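PDB 4ZWV: putative aminotransferase from Actinomadura melliaura, which probably acts as a pyridoxal phosphate-dependent sugar aminotransferase in the biosynthesis of the aminopentose of the indolocarbazole AT2433. Local coordinates for residues 268-271 with 272-276; 306-309 with 310-313; 117-120 with 121-125. All coordinates share one frame; numbering follows the deposited sequence.

Interaction 1: residues 268-271 with 272-276; sequences AFYD and KELTG
Phe269 and Glu273 meet one helical turn apart, with Glu273 CG placed over one face of the phenyl ring. Glu273 CG lies 3.8 Å from the centroid of the Phe269 ring, 14° off the normal. The nearest ring atom to Glu273 CG is Phe269 CE1, at 3.7 Å. This is a CH-pi contact with an aliphatic methylene. The Phe269 side chain leaves the helix with CG opposite the backbone N (chi1 179°), which brings the ring along the helix toward Glu273. Arg361 makes a cation-pi contact with the same ring.

The Glu273 carboxylate turns to its sequence neighbour. Lys272 NZ bonds Glu273 OE2 at 3.0 Å in a salt bridge, reaching the oxygen from above the carboxylate plane. The lysine chain is extended until its last torsion, where a bend (chi4 -61°) directs the ammonium to OE2. At its base, Lys272 CB rests 3.6 Å from Ala268 O.

The contact is the C-terminal end of helix 243-273. Helical phi/psi is lost at Leu274, and the chain then turns off toward strand 280-282. Backbone bonds run back over the last turn, among them Glu273 N to Phe269 O at 2.9 Å and Leu274 N to Tyr270 O at 2.9 Å. The helix leads to the antiparallel sheet of strands 280-282, 296-300 and 347-350, consistent with the long helix that joins the large and small domains in this aminotransferase clan.

Tyr270 is buried on another side of the turn. Leu274 lies alongside it, pointing the same way, with Leu274 CD1 3.9 Å from Tyr270 CB and oblique to the ring. The Tyr270 hydroxyl bonds Pro351 O. The ring meets Tyr296 edge-to-face, and the side chain packs on Val364 and Val365 of helix 358-369. Asp271 OD1 bonds the Tyr296 hydroxyl.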
loop_
_atom_site.group_PDB
_atom_site.type_symbol
_atom_site.label_atom_id
_atom_site.label_comp_id
_atom_site.label_asym_id
_atom_site.label_seq_id
_atom_site.Cartn_x
_atom_site.Cartn_y
_atom_site.Cartn_z
ATOM N N ALA A 268 -11.141 31.996 -10.005
ATOM C CA ALA A 268 -11.433 33.425 -9.914
ATOM C C ALA A 268 -12.356 33.846 -11.051
ATOM O O ALA A 268 -13.255 34.674 -10.863
ATOM C CB ALA A 268 -10.149 34.240 -9.939
ATOM N N PHE A 269 -12.131 33.273 -12.231
ATOM C CA PHE A 269 -12.968 33.547 -13.392
ATOM C C PHE A 269 -14.415 33.124 -13.123
ATOM O O PHE A 269 -15.350 33.890 -13.371
ATOM C CB PHE A 269 -12.407 32.836 -14.627
ATOM C CG PHE A 269 -13.216 33.039 -15.876
ATOM C CD1 PHE A 269 -13.063 34.182 -16.639
ATOM C CD2 PHE A 269 -14.114 32.070 -16.299
ATOM C CE1 PHE A 269 -13.804 34.363 -17.795
ATOM C CE2 PHE A 269 -14.855 32.249 -17.452
ATOM C CZ PHE A 269 -14.699 33.391 -18.197
ATOM N N TYR A 270 -14.596 31.909 -12.621
ATOM C CA TYR A 270 -15.935 31.445 -12.258
ATOM C C TYR A 270 -16.571 32.327 -11.181
ATOM O O TYR A 270 -17.755 32.650 -11.270
ATOM C CB TYR A 270 -15.905 29.999 -11.766
ATOM C CG TYR A 270 -15.646 28.945 -12.821
ATOM C CD1 TYR A 270 -15.966 29.147 -14.157
ATOM C CD2 TYR A 270 -15.083 27.729 -12.456
ATOM C CE1 TYR A 270 -15.731 28.157 -15.108
ATOM C CE2 TYR A 270 -14.841 26.742 -13.388
ATOM C CZ TYR A 270 -15.165 26.956 -14.707
ATOM O OH TYR A 270 -14.919 25.958 -15.624
ATOM N N ASP A 271 -15.796 32.697 -10.159
ATOM C CA ASP A 271 -16.281 33.609 -9.118
ATOM C C ASP A 271 -16.886 34.871 -9.722
ATOM O O ASP A 271 -17.905 35.373 -9.248
ATOM C CB ASP A 271 -15.159 34.038 -8.176
ATOM C CG ASP A 271 -14.700 32.941 -7.239
ATOM O OD1 ASP A 271 -15.425 31.940 -7.019
ATOM O OD2 ASP A 271 -13.590 33.114 -6.698
ATOM N N LYS A 272 -16.228 35.389 -10.754
ATOM C CA LYS A 272 -16.604 36.659 -11.370
ATOM C C LYS A 272 -17.781 36.517 -12.328
ATOM O O LYS A 272 -18.622 37.416 -12.428
ATOM C CB LYS A 272 -15.402 37.253 -12.117
ATOM C CG LYS A 272 -15.669 38.570 -12.838
ATOM C CD LYS A 272 -14.448 38.994 -13.655
ATOM C CE LYS A 272 -14.657 40.337 -14.348
ATOM N NZ LYS A 272 -15.794 40.317 -15.312
ATOM N N GLU A 273 -17.842 35.383 -13.022
ATOM C CA GLU A 273 -18.728 35.234 -14.169
ATOM C C GLU A 273 -19.982 34.406 -13.900
ATOM O O GLU A 273 -20.868 34.333 -14.755
ATOM C CB GLU A 273 -17.950 34.618 -15.337
ATOM C CG GLU A 273 -16.733 35.427 -15.780
ATOM C CD GLU A 273 -17.097 36.750 -16.431
ATOM O OE1 GLU A 273 -18.262 36.914 -16.856
ATOM O OE2 GLU A 273 -16.210 37.627 -16.522
ATOM N N LEU A 274 -20.045 33.777 -12.728
ATOM C CA LEU A 274 -21.181 32.924 -12.365
ATOM C C LEU A 274 -22.078 33.543 -11.284
ATOM O O LEU A 274 -22.819 32.831 -10.614
ATOM C CB LEU A 274 -20.698 31.544 -11.915
ATOM C CG LEU A 274 -20.102 30.663 -13.020
ATOM C CD1 LEU A 274 -19.720 29.284 -12.478
ATOM C CD2 LEU A 274 -21.065 30.546 -14.200
ATOM N N THR A 275 -21.976 34.854 -11.074
ATOM C CA THR A 275 -22.875 35.534 -10.135
ATOM C C THR A 275 -24.251 35.810 -10.741
ATOM O O THR A 275 -24.379 35.986 -11.947
ATOM C CB THR A 275 -22.294 36.886 -9.666
ATOM O OG1 THR A 275 -22.278 37.821 -10.756
ATOM C CG2 THR A 275 -20.895 36.701 -9.074
ATOM N N GLY A 276 -25.286 35.838 -9.908
ATOM C CA GLY A 276 -26.588 36.238 -10.407
ATOM C C GLY A 276 -27.256 35.222 -11.314
ATOM O O GLY A 276 -28.111 35.583 -12.117
#

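Interaction 2: residues 306-309 with 310-313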
loop_
_atom_site.group_PDB
_atom_site.type_symbol
_atom_site.label_atom_id
_atom_site.label_comp_id
_atom_site.label_asym_id
_atom_site.label_seq_id
_atom_site.Cartn_x
_atom_site.Cartn_y
_atom_site.Cartn_z
ATOM N N PHE A 306 -29.715 20.080 -14.514
ATOM C CA PHE A 306 -28.385 20.683 -14.635
ATOM C C PHE A 306 -27.363 19.673 -15.163
ATOM O O PHE A 306 -26.566 19.988 -16.048
ATOM C CB PHE A 306 -27.918 21.242 -13.287
ATOM C CG PHE A 306 -26.590 21.964 -13.350
ATOM C CD1 PHE A 306 -26.534 23.321 -13.629
ATOM C CD2 PHE A 306 -25.405 21.285 -13.108
ATOM C CE1 PHE A 306 -25.307 23.985 -13.676
ATOM C CE2 PHE A 306 -24.183 21.935 -13.152
ATOM C CZ PHE A 306 -24.130 23.287 -13.440
ATOM N N HIS A 307 -27.391 18.460 -14.616
ATOM C CA HIS A 307 -26.517 17.392 -15.087
ATOM C C HIS A 307 -26.734 17.099 -16.574
ATOM O O HIS A 307 -25.771 16.973 -17.327
ATOM C CB HIS A 307 -26.734 16.121 -14.264
ATOM C CG HIS A 307 -26.147 16.188 -12.890
ATOM N ND1 HIS A 307 -26.553 15.360 -11.865
ATOM C CD2 HIS A 307 -25.179 16.981 -12.372
ATOM C CE1 HIS A 307 -25.862 15.641 -10.774
ATOM N NE2 HIS A 307 -25.018 16.620 -11.056
ATOM N N ARG A 308 -27.994 17.000 -16.990
ATOM C CA ARG A 308 -28.313 16.735 -18.389
ATOM C C ARG A 308 -27.790 17.855 -19.289
ATOM O O ARG A 308 -27.321 17.599 -20.397
ATOM C CB ARG A 308 -29.822 16.538 -18.567
ATOM C CG ARG A 308 -30.329 15.235 -17.953
ATOM C CD ARG A 308 -31.771 14.919 -18.338
ATOM N NE ARG A 308 -32.729 15.869 -17.778
ATOM C CZ ARG A 308 -33.305 15.726 -16.588
ATOM N NH1 ARG A 308 -33.023 14.668 -15.838
ATOM N NH2 ARG A 308 -34.167 16.635 -16.147
ATOM N N LYS A 309 -27.867 19.090 -18.806
ATOM C CA LYS A 309 -27.341 20.244 -19.531
ATOM C C LYS A 309 -25.825 20.153 -19.715
ATOM O O LYS A 309 -25.314 20.363 -20.812
ATOM C CB LYS A 309 -27.692 21.540 -18.798
ATOM C CG LYS A 309 -27.286 22.810 -19.528
ATOM C CD LYS A 309 -28.355 23.244 -20.521
ATOM C CE LYS A 309 -27.914 24.486 -21.288
ATOM N NZ LYS A 309 -29.058 25.145 -21.975
HETATM N N MSE A 310 -25.108 19.861 -18.633
HETATM C CA MSE A 310 -23.657 19.730 -18.704
HETATM C C MSE A 310 -23.254 18.613 -19.662
HETATM O O MSE A 310 -22.399 18.809 -20.522
HETATM C CB MSE A 310 -23.059 19.466 -17.323
HETATM C CG MSE A 310 -23.252 20.584 -16.299
HETATM SE SE MSE A 310 -22.566 22.324 -16.879
HETATM C CE MSE A 310 -24.271 23.177 -17.251
ATOM N N GLU A 311 -23.881 17.451 -19.506
ATOM C CA GLU A 311 -23.600 16.294 -20.359
ATOM C C GLU A 311 -23.774 16.628 -21.840
ATOM O O GLU A 311 -22.917 16.293 -22.657
ATOM C CB GLU A 311 -24.503 15.116 -19.972
ATOM C CG GLU A 311 -24.172 14.525 -18.607
ATOM C CD GLU A 311 -25.274 13.631 -18.054
ATOM O OE1 GLU A 311 -26.318 13.480 -18.726
ATOM O OE2 GLU A 311 -25.095 13.086 -16.943
ATOM N N ALA A 312 -24.873 17.300 -22.175
ATOM C CA ALA A 312 -25.166 17.657 -23.568
ATOM C C ALA A 312 -24.149 18.654 -24.121
ATOM O O ALA A 312 -23.926 18.725 -25.332
ATOM C CB ALA A 312 -26.571 18.224 -23.682
ATOM N N ALA A 313 -23.535 19.422 -23.228
ATOM C CA ALA A 313 -22.538 20.417 -23.620
ATOM C C ALA A 313 -21.114 19.868 -23.545
ATOM O O ALA A 313 -20.145 20.607 -23.737
ATOM C CB ALA A 313 -22.665 21.658 -22.745
#
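Residues 306-313 span the C-terminal end of helix 303-312, where Met310 N bonds Phe306 O at 3.0 Å and Glu311 N bonds His307 O at 2.9 Å, both nearly straight. The side-chain contact is a Met-aromatic pair one turn apart, Phe306 with Met310, which is selenomethionine in the crystal. Met310 CG lies against the ring, 3.5 Å from Phe306 CE2. Further out the chain bends twice, at chi2 (-56°) and again at chi3, and this folds the terminal methyl back over the face of the phenyl ring. Met310 SE stands oblique to the Phe306 ring, 4.5 Å from its centroid. Val348 of strand 347-350 and the edge-to-face ring of Trp372 also pack on Phe306. Met310 itself is buried against Thr367 and Ile368 of helix 358-369.

On the outer side, Glu311 CG leans on His307 O at 3.2 Å. Its OE2 makes a salt bridge to Arg227 of the second subunit, so this face of the helix takes part in the dimer contact. Lys309 NZ bonds Ser370 OG. Met310 CE sits 3.8 Å from both Lys309 CG and Phe306 CE1.

Interaction 3: residues 117-120 with 121-125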
loop_
_atom_site.group_PDB
_atom_site.type_symbol
_atom_site.label_atom_id
_atom_site.label_comp_id
_atom_site.label_asym_id
_atom_site.label_seq_id
_atom_site.Cartn_x
_atom_site.Cartn_y
_atom_site.Cartn_z
ATOM N N ARG A 117 -19.367 19.682 19.661
ATOM C CA ARG A 117 -20.424 18.975 20.384
ATOM C C ARG A 117 -20.175 17.468 20.468
ATOM O O ARG A 117 -20.682 16.800 21.377
ATOM C CB ARG A 117 -21.783 19.221 19.729
ATOM C CG ARG A 117 -22.310 20.636 19.895
ATOM C CD ARG A 117 -23.761 20.732 19.438
ATOM N NE ARG A 117 -23.940 20.326 18.050
ATOM C CZ ARG A 117 -24.034 21.171 17.025
ATOM N NH1 ARG A 117 -23.974 22.487 17.221
ATOM N NH2 ARG A 117 -24.203 20.694 15.803
ATOM N N LYS A 118 -19.402 16.924 19.531
ATOM C CA LYS A 118 -19.264 15.471 19.451
ATOM C C LYS A 118 -17.974 14.917 20.051
ATOM O O LYS A 118 -17.813 13.706 20.172
ATOM C CB LYS A 118 -19.410 15.028 17.998
ATOM C CG LYS A 118 -20.867 15.080 17.550
ATOM C CD LYS A 118 -21.020 14.833 16.066
ATOM C CE LYS A 118 -22.490 14.636 15.722
ATOM N NZ LYS A 118 -22.722 14.648 14.250
ATOM N N ILE A 119 -17.051 15.793 20.427
ATOM C CA ILE A 119 -15.873 15.330 21.160
ATOM C C ILE A 119 -16.343 14.751 22.496
ATOM O O ILE A 119 -17.181 15.341 23.186
ATOM C CB ILE A 119 -14.866 16.465 21.373
ATOM C CG1 ILE A 119 -14.269 16.875 20.036
ATOM C CG2 ILE A 119 -13.765 16.049 22.353
ATOM C CD1 ILE A 119 -13.406 18.120 20.109
ATOM N N SER A 120 -15.838 13.571 22.832
ATOM C CA SER A 120 -16.330 12.831 23.987
ATOM C C SER A 120 -15.162 12.139 24.683
ATOM O O SER A 120 -14.042 12.154 24.160
ATOM C CB SER A 120 -17.383 11.800 23.554
ATOM O OG SER A 120 -16.772 10.676 22.962
ATOM N N PRO A 121 -15.416 11.522 25.855
ATOM C CA PRO A 121 -14.343 10.748 26.487
ATOM C C PRO A 121 -13.804 9.619 25.610
ATOM O O PRO A 121 -12.708 9.140 25.878
ATOM C CB PRO A 121 -15.019 10.193 27.744
ATOM C CG PRO A 121 -16.059 11.209 28.081
ATOM C CD PRO A 121 -16.576 11.681 26.754
ATOM N N ALA A 122 -14.535 9.224 24.566
ATOM C CA ALA A 122 -14.062 8.172 23.668
ATOM C C ALA A 122 -13.257 8.676 22.473
ATOM O O ALA A 122 -12.741 7.877 21.696
ATOM C CB ALA A 122 -15.248 7.345 23.160
ATOM N N THR A 123 -13.141 9.992 22.319
ATOM C CA THR A 123 -12.494 10.549 21.136
ATOM C C THR A 123 -10.998 10.304 21.116
ATOM O O THR A 123 -10.254 10.740 22.002
ATOM C CB THR A 123 -12.733 12.052 21.016
ATOM O OG1 THR A 123 -14.138 12.297 20.973
ATOM C CG2 THR A 123 -12.104 12.579 19.744
ATOM N N ARG A 124 -10.567 9.586 20.091
ATOM C CA ARG A 124 -9.174 9.283 19.900
ATOM C C ARG A 124 -8.455 10.332 19.048
ATOM O O ARG A 124 -7.338 10.771 19.349
ATOM C CB ARG A 124 -9.102 7.910 19.218
ATOM C CG ARG A 124 -7.754 7.441 18.841
ATOM C CD ARG A 124 -7.818 6.014 18.283
ATOM N NE ARG A 124 -6.498 5.423 18.403
ATOM C CZ ARG A 124 -6.048 4.838 19.502
ATOM N NH1 ARG A 124 -4.819 4.358 19.534
ATOM N NH2 ARG A 124 -6.833 4.729 20.574
ATOM N N ALA A 125 -9.137 10.774 18.003
ATOM C CA ALA A 125 -8.544 11.654 17.005
ATOM C C ALA A 125 -9.632 12.267 16.159
ATOM O O ALA A 125 -10.786 11.828 16.192
ATOM C CB ALA A 125 -7.554 10.897 16.111
#
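Thr123 OG1 is gripped from two sources. It accepts a nearly straight bond from Ser120 N at 2.8 Å, and it is also hydrogen-bonded to Glu76 OE2. Thr123 OG1 lies beside its own backbone N (chi1 -58°), which turns it back toward the Ser120 amide. Ser120 OG makes a second such link: it accepts from Ala122 N at 3.1 Å, an ST turn, and bonds the same Glu76 OE2. One carboxylate oxygen thus joins both hydroxyls.

These bonds shape a type I beta turn from Ser120 to Thr123. The turn links helix 112-118 to strand 123-129, at the end of a beta-alpha-beta crossover from strand 97-100 that passes strand 76-79 in the parallel part of the large sheet. Thr123 N closes the turn on Ser120 O at 3.0 Å, coming from well above the carbonyl plane. Ser120 CB and Pro121 CD are 3.3 Å apart, a tight pair across the Ser-Pro peptide link. An alanine in place of Ser120 would be likely to leave the Ala122 amide without this acceptor and Glu76 with one hydroxyl fewer to fix it. Ile119 packs on Ile144 and Ala148 of helix 138-152.

Along the chain the order is interaction 3, interaction 1, interaction 2. Each closes before the next opens, so none nests within or crosses another. All three are local and close no long loop. Interaction 3 turns the chain from helix 112-118 into strand 123-129 of the large mixed sheet. Interaction 1 ends helix 243-273, and interaction 2 ends helix 303-312. These last two are neighbours, with centres about 19 Å apart and nearest atoms about 8 Å apart. They do not touch, but both pack on helix 358-369. Interaction 3 stands apart, its centre about 40 Å from that of interaction 1 and 43 Å from that of interaction 2.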